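Local coordinates for cytochrome c, putative (Shewanella oneidensis, PDB 1SP3), which carries eight c-type hemes and probably works as a respiratory oxidoreductase that reduces tetrathionate, at residues W250-A255 and F360-A365. Residues are numbered along the deposited sequence; the frame is centred on the assembly and turned at random.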
loop_
_atom_site.group_PDB
_atom_site.type_symbol
_atom_site.label_atom_id
_atom_site.label_comp_id
_atom_site.label_asym_id
_atom_site.label_seq_id
_atom_site.Cartn_x
_atom_site.Cartn_y
_atom_site.Cartn_z
ATOM N N TRP A 250 -0.739 9.420 12.524
ATOM C CA TRP A 250 -0.984 10.690 11.836
ATOM C C TRP A 250 -2.303 11.271 12.431
ATOM O O TRP A 250 -3.427 10.860 12.058
ATOM C CB TRP A 250 -1.161 10.470 10.328
ATOM C CG TRP A 250 -1.160 11.712 9.497
ATOM C CD1 TRP A 250 -1.601 13.004 9.857
ATOM C CD2 TRP A 250 -0.752 11.799 8.117
ATOM N NE1 TRP A 250 -1.480 13.830 8.764
ATOM C CE2 TRP A 250 -0.958 13.120 7.698
ATOM C CE3 TRP A 250 -0.253 10.871 7.200
ATOM C CZ2 TRP A 250 -0.650 13.548 6.422
ATOM C CZ3 TRP A 250 0.074 11.293 5.934
ATOM C CH2 TRP A 250 -0.140 12.617 5.546
ATOM N N ASP A 251 -2.118 12.283 13.293
ATOM C CA ASP A 251 -3.180 13.066 13.866
ATOM C C ASP A 251 -3.353 14.374 13.089
ATOM O O ASP A 251 -2.560 15.371 13.265
ATOM C CB ASP A 251 -2.802 13.369 15.328
ATOM C CG ASP A 251 -3.926 14.053 16.099
ATOM O OD1 ASP A 251 -4.954 14.459 15.483
ATOM O OD2 ASP A 251 -3.854 14.166 17.352
ATOM N N TRP A 252 -4.369 14.381 12.241
ATOM C CA TRP A 252 -4.733 15.550 11.414
ATOM C C TRP A 252 -5.396 16.675 12.262
ATOM O O TRP A 252 -5.455 17.790 11.847
ATOM C CB TRP A 252 -5.750 15.144 10.345
ATOM C CG TRP A 252 -5.220 14.516 9.072
ATOM C CD1 TRP A 252 -5.213 13.179 8.757
ATOM C CD2 TRP A 252 -4.654 15.197 7.936
ATOM N NE1 TRP A 252 -4.681 12.999 7.504
ATOM C CE2 TRP A 252 -4.326 14.220 6.981
ATOM C CE3 TRP A 252 -4.419 16.553 7.618
ATOM C CZ2 TRP A 252 -3.773 14.546 5.700
ATOM C CZ3 TRP A 252 -3.818 16.859 6.406
ATOM C CH2 TRP A 252 -3.534 15.868 5.443
ATOM N N SER A 253 -5.897 16.362 13.449
ATOM C CA SER A 253 -6.680 17.317 14.240
ATOM C C SER A 253 -5.901 18.526 14.665
ATOM O O SER A 253 -6.444 19.625 14.764
ATOM C CB SER A 253 -7.315 16.630 15.475
ATOM O OG SER A 253 -6.287 16.250 16.385
ATOM N N THR A 254 -4.618 18.329 14.918
ATOM C CA THR A 254 -3.734 19.402 15.266
ATOM C C THR A 254 -3.191 20.243 14.088
ATOM O O THR A 254 -2.424 21.195 14.318
ATOM C CB THR A 254 -2.540 18.814 16.072
ATOM O OG1 THR A 254 -1.851 17.845 15.262
ATOM C CG2 THR A 254 -3.022 18.066 17.360
ATOM N N ALA A 255 -3.557 19.918 12.844
ATOM C CA ALA A 255 -3.008 20.691 11.694
ATOM C C ALA A 255 -3.442 22.153 11.815
ATOM O O ALA A 255 -4.500 22.435 12.430
ATOM C CB ALA A 255 -3.480 20.138 10.343
ATOM N N PHE A 360 -5.931 26.288 4.594
ATOM C CA PHE A 360 -5.895 25.953 6.035
ATOM C C PHE A 360 -7.249 26.146 6.652
ATOM O O PHE A 360 -7.385 26.435 7.852
ATOM C CB PHE A 360 -4.845 26.725 6.849
ATOM C CG PHE A 360 -3.433 26.358 6.486
ATOM C CD1 PHE A 360 -2.612 27.273 5.843
ATOM C CD2 PHE A 360 -2.951 25.062 6.721
ATOM C CE1 PHE A 360 -1.279 26.906 5.437
ATOM C CE2 PHE A 360 -1.683 24.691 6.337
ATOM C CZ PHE A 360 -0.828 25.629 5.695
ATOM N N ASP A 361 -8.234 25.889 5.819
ATOM C CA ASP A 361 -9.633 26.004 6.149
ATOM C C ASP A 361 -10.298 24.665 5.861
ATOM O O ASP A 361 -10.636 24.351 4.726
ATOM C CB ASP A 361 -10.207 27.111 5.258
ATOM C CG ASP A 361 -11.681 27.272 5.359
ATOM O OD1 ASP A 361 -12.423 26.403 5.885
ATOM O OD2 ASP A 361 -12.212 28.302 4.868
ATOM N N TRP A 362 -10.549 23.922 6.923
ATOM C CA TRP A 362 -11.149 22.619 6.796
ATOM C C TRP A 362 -12.550 22.612 6.205
ATOM O O TRP A 362 -12.927 21.617 5.564
ATOM C CB TRP A 362 -11.166 21.895 8.155
ATOM C CG TRP A 362 -9.879 21.248 8.526
ATOM C CD1 TRP A 362 -9.102 21.532 9.602
ATOM C CD2 TRP A 362 -9.204 20.215 7.816
ATOM N NE1 TRP A 362 -7.970 20.752 9.611
ATOM C CE2 TRP A 362 -8.015 19.911 8.539
ATOM C CE3 TRP A 362 -9.478 19.494 6.641
ATOM C CZ2 TRP A 362 -7.132 18.897 8.154
ATOM C CZ3 TRP A 362 -8.560 18.496 6.233
ATOM C CH2 TRP A 362 -7.415 18.214 6.995
ATOM N N ASN A 363 -13.348 23.666 6.437
ATOM C CA ASN A 363 -14.728 23.670 5.907
ATOM C C ASN A 363 -14.682 23.729 4.399
ATOM O O ASN A 363 -15.388 23.055 3.758
ATOM C CB ASN A 363 -15.662 24.852 6.411
ATOM C CG ASN A 363 -16.061 24.744 7.897
ATOM O OD1 ASN A 363 -15.585 25.538 8.756
ATOM N ND2 ASN A 363 -16.987 23.830 8.209
ATOM N N LEU A 364 -13.889 24.644 3.871
ATOM C CA LEU A 364 -13.639 24.783 2.440
ATOM C C LEU A 364 -13.031 23.478 1.866
ATOM O O LEU A 364 -13.480 22.991 0.829
ATOM C CB LEU A 364 -12.607 25.894 2.252
ATOM C CG LEU A 364 -12.494 26.792 0.990
ATOM C CD1 LEU A 364 -11.049 27.083 0.536
ATOM C CD2 LEU A 364 -13.467 26.491 -0.199
ATOM N N ALA A 365 -11.994 22.932 2.514
ATOM C CA ALA A 365 -11.421 21.650 2.048
ATOM C C ALA A 365 -12.480 20.531 2.032
ATOM O O ALA A 365 -12.628 19.814 1.043
ATOM C CB ALA A 365 -10.153 21.281 2.824
HETATM O O HOH W 1 -6.579 20.749 12.432
#
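Trp252 and Trp362 meet at nearly right angles where a type I turn, leaving strand 246-251 of the large mixed sheet, faces the start of helix 362-372. The outer edge of the Trp362 benzo ring, CZ2 and CH2, abuts Trp252 CE3, which lies in the Trp362 ring plane, 3.5 Å from CH2. The two six-membered rings are inclined at 78°. Ala255 adds a methyl to the same edge, its CB 4.4 Å from Trp362 CZ2. The indole nitrogen reaches the turn through water: Trp362 NE1 donates to a molecule 3.1 Å away, which has the backbone O atoms of Ser253 (2.6 Å) and Ala255 (2.7 Å) within hydrogen-bonding distance. Trp252 carries its CG beside the backbone N (chi1 -83°), which places CE3 against the Trp362 edge.

Behind this contact, Trp250 NE1 sits 3.4 Å above the centre of the Trp252 ring, while Trp252 NE1 donates a hydrogen bond to Phe63 O. With an alanine in place of Trp252, the Trp362 edge would probably lose its main neighbour across the contact, Trp250 NE1 the ring beneath it and Phe63 O this donor. Trp362 also stacks on Tyr356 and meets Phe389 edge-to-face, completing an aromatic cluster that joins turn to helix. A bound heme c lies about 8 Å from the side chain of Trp252.

Each segment is braced by its own bonds. Ala255 N donates to Trp252 O to close the turn, and Asp251 OD1 accepts from Ser253 N in an Asx turn. Asp361 N-caps the helix: Leu364 N donates almost straight to its OD1, 3.0 Å away, from well above the carboxylate plane.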